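PDB 3FKA: lumazine-binding protein from Silicibacter pomeroyi DSS-3, which is of unknown function but has an NTF2-like fold and belongs to a putative lumazine-binding family, so it may bind a small ligand. Local coordinates for the interface of chains A and B. Residues are numbered along the deposited sequence; one frame, centred on the assembly and turned at random. Chains: chain A/B, uncharacterized NTF-2 like protein.

The interface of chains A and B. Residues chain A 8, 12, 73-77; chain B 4-5, 8, 77, 79.
A:Val77 and B:Val77 pair at the centre of a two-fold symmetric, antiparallel strand-to-strand interface between two copies of the protein. It joins the sheets of two of the four copies in the deposited assembly edge to edge; this pairing may or may not form in the cell. A:Val77 N donates a hydrogen bond to B:Val77 O at 2.9 Å, and B:Val77 N donates one in return to A:Val77 O at 2.8 Å. Further along, B:Val79 N gives a hydrogen bond to A:Ser75 O at 2.9 Å. That carbonyl also meets water 1. Water 3 links A:Ile74 O to B:Val79 O.

Beside the strands, B:Thr4 accepts the A:Ile74 amide. Its OG1 takes an almost straight hydrogen bond from A:Ile74 N at 3.0 Å (174° at H). The hydroxyl reaches it from the position between its own backbone N and carbonyl carbon (chi1 51°), while CG2 lies against A:Ala73 CB. A valine here would probably leave the A:Ile74 amide without this acceptor.

B:Ile8 fills the angle between helix and strand of chain A. Its CD1 tip meets A:Ile74 CG2 at 3.5 Å, the two side chains crossing at about a right angle. Its CG2 branch, anti to the backbone N, touches A:Ile8 CG2 in a tight 3.4 Å contact and A:Thr12 CG2 at 3.8 Å. Water 2 joins A:Thr12 OG1 to B:Ser5 O. The exchanged contacts recur across the two-fold axis. In each chain, strand 72-80 supplies the pairing edge, and the first turns of helix 4-24 pack over the joined strands.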
loop_
_atom_site.group_PDB
_atom_site.type_symbol
_atom_site.label_atom_id
_atom_site.label_comp_id
_atom_site.label_asym_id
_atom_site.label_seq_id
_atom_site.Cartn_x
_atom_site.Cartn_y
_atom_site.Cartn_z
ATOM N N ILE A 8 -1.824 -3.295 14.482
ATOM C CA ILE A 8 -1.476 -4.179 13.343
ATOM C C ILE A 8 -1.901 -5.618 13.700
ATOM O O ILE A 8 -2.534 -6.288 12.897
ATOM C CB ILE A 8 0.017 -4.136 12.932
ATOM C CG1 ILE A 8 0.469 -2.718 12.546
ATOM C CG2 ILE A 8 0.291 -5.116 11.778
ATOM C CD1 ILE A 8 -0.317 -2.102 11.434
ATOM N N THR A 12 -4.654 -7.992 11.913
ATOM C CA THR A 12 -4.380 -9.332 11.342
ATOM C C THR A 12 -5.335 -10.339 12.006
ATOM O O THR A 12 -5.812 -11.239 11.303
ATOM C CB THR A 12 -2.894 -9.778 11.386
ATOM O OG1 THR A 12 -2.428 -9.824 12.737
ATOM C CG2 THR A 12 -2.038 -8.823 10.561
ATOM N N ALA A 73 -4.341 -15.173 2.775
ATOM C CA ALA A 73 -3.098 -14.449 3.015
ATOM C C ALA A 73 -3.375 -12.971 3.074
ATOM O O ALA A 73 -4.300 -12.506 2.424
ATOM C CB ALA A 73 -2.066 -14.733 1.910
ATOM N N ILE A 74 -2.616 -12.259 3.895
ATOM C CA ILE A 74 -2.697 -10.816 3.988
ATOM C C ILE A 74 -1.592 -10.274 3.072
ATOM O O ILE A 74 -0.415 -10.579 3.287
ATOM C CB ILE A 74 -2.499 -10.317 5.414
ATOM C CG1 ILE A 74 -3.642 -10.840 6.306
ATOM C CG2 ILE A 74 -2.410 -8.776 5.457
ATOM C CD1 ILE A 74 -3.448 -10.567 7.800
ATOM N N SER A 75 -1.965 -9.497 2.051
ATOM C CA SER A 75 -0.999 -8.903 1.119
ATOM C C SER A 75 -0.553 -7.522 1.615
ATOM O O SER A 75 0.608 -7.129 1.375
ATOM C CB SER A 75 -1.576 -8.805 -0.281
ATOM O OG SER A 75 -1.949 -10.098 -0.740
ATOM N N SER A 76 -1.466 -6.766 2.236
ATOM C CA SER A 76 -1.123 -5.445 2.767
ATOM C C SER A 76 -2.076 -5.000 3.864
ATOM O O SER A 76 -3.248 -5.402 3.875
ATOM C CB SER A 76 -1.103 -4.355 1.685
ATOM O OG SER A 76 -2.407 -3.970 1.272
ATOM N N VAL A 77 -1.536 -4.180 4.769
ATOM C CA VAL A 77 -2.253 -3.582 5.883
ATOM C C VAL A 77 -1.706 -2.166 5.991
ATOM O O VAL A 77 -0.475 -1.991 6.042
ATOM C CB VAL A 77 -1.959 -4.232 7.249
ATOM C CG1 VAL A 77 -2.794 -3.551 8.355
ATOM C CG2 VAL A 77 -2.202 -5.725 7.218
ATOM N N THR B 4 1.215 -15.556 6.895
ATOM C CA THR B 4 1.460 -14.121 6.627
ATOM C C THR B 4 1.252 -13.293 7.912
ATOM O O THR B 4 1.964 -12.318 8.132
ATOM C CB THR B 4 0.633 -13.559 5.424
ATOM O OG1 THR B 4 -0.748 -13.890 5.586
ATOM C CG2 THR B 4 1.153 -14.132 4.098
ATOM N N SER B 5 0.308 -13.705 8.753
ATOM C CA SER B 5 0.045 -13.046 10.038
ATOM C C SER B 5 1.257 -13.084 10.970
ATOM O O SER B 5 1.605 -12.081 11.597
ATOM C CB SER B 5 -1.107 -13.736 10.708
ATOM O OG SER B 5 -2.251 -13.578 9.891
ATOM N N ILE B 8 3.808 -10.863 9.553
ATOM C CA ILE B 8 3.464 -9.454 9.846
ATOM C C ILE B 8 3.835 -9.134 11.320
ATOM O O ILE B 8 4.327 -8.048 11.590
ATOM C CB ILE B 8 2.012 -9.124 9.479
ATOM C CG1 ILE B 8 1.880 -9.079 7.930
ATOM C CG2 ILE B 8 1.599 -7.806 10.085
ATOM C CD1 ILE B 8 0.470 -9.011 7.439
ATOM N N VAL B 77 2.340 -2.132 5.745
ATOM C CA VAL B 77 3.129 -3.348 5.674
ATOM C C VAL B 77 2.573 -4.131 4.484
ATOM O O VAL B 77 1.373 -4.333 4.428
ATOM C CB VAL B 77 2.982 -4.240 6.923
ATOM C CG1 VAL B 77 3.805 -5.542 6.783
ATOM C CG2 VAL B 77 3.383 -3.492 8.185
ATOM N N VAL B 79 3.415 -7.698 2.061
ATOM C CA VAL B 79 4.162 -8.953 1.991
ATOM C C VAL B 79 3.787 -9.774 0.764
ATOM O O VAL B 79 2.597 -9.922 0.446
ATOM C CB VAL B 79 3.908 -9.836 3.236
ATOM C CG1 VAL B 79 4.675 -11.152 3.161
ATOM C CG2 VAL B 79 4.307 -9.081 4.502
HETATM O O HOH W 1 1.714 -7.206 -1.202
HETATM O O HOH W 2 0.334 -9.716 12.999
HETATM O O HOH W 3 0.991 -12.119 1.143
#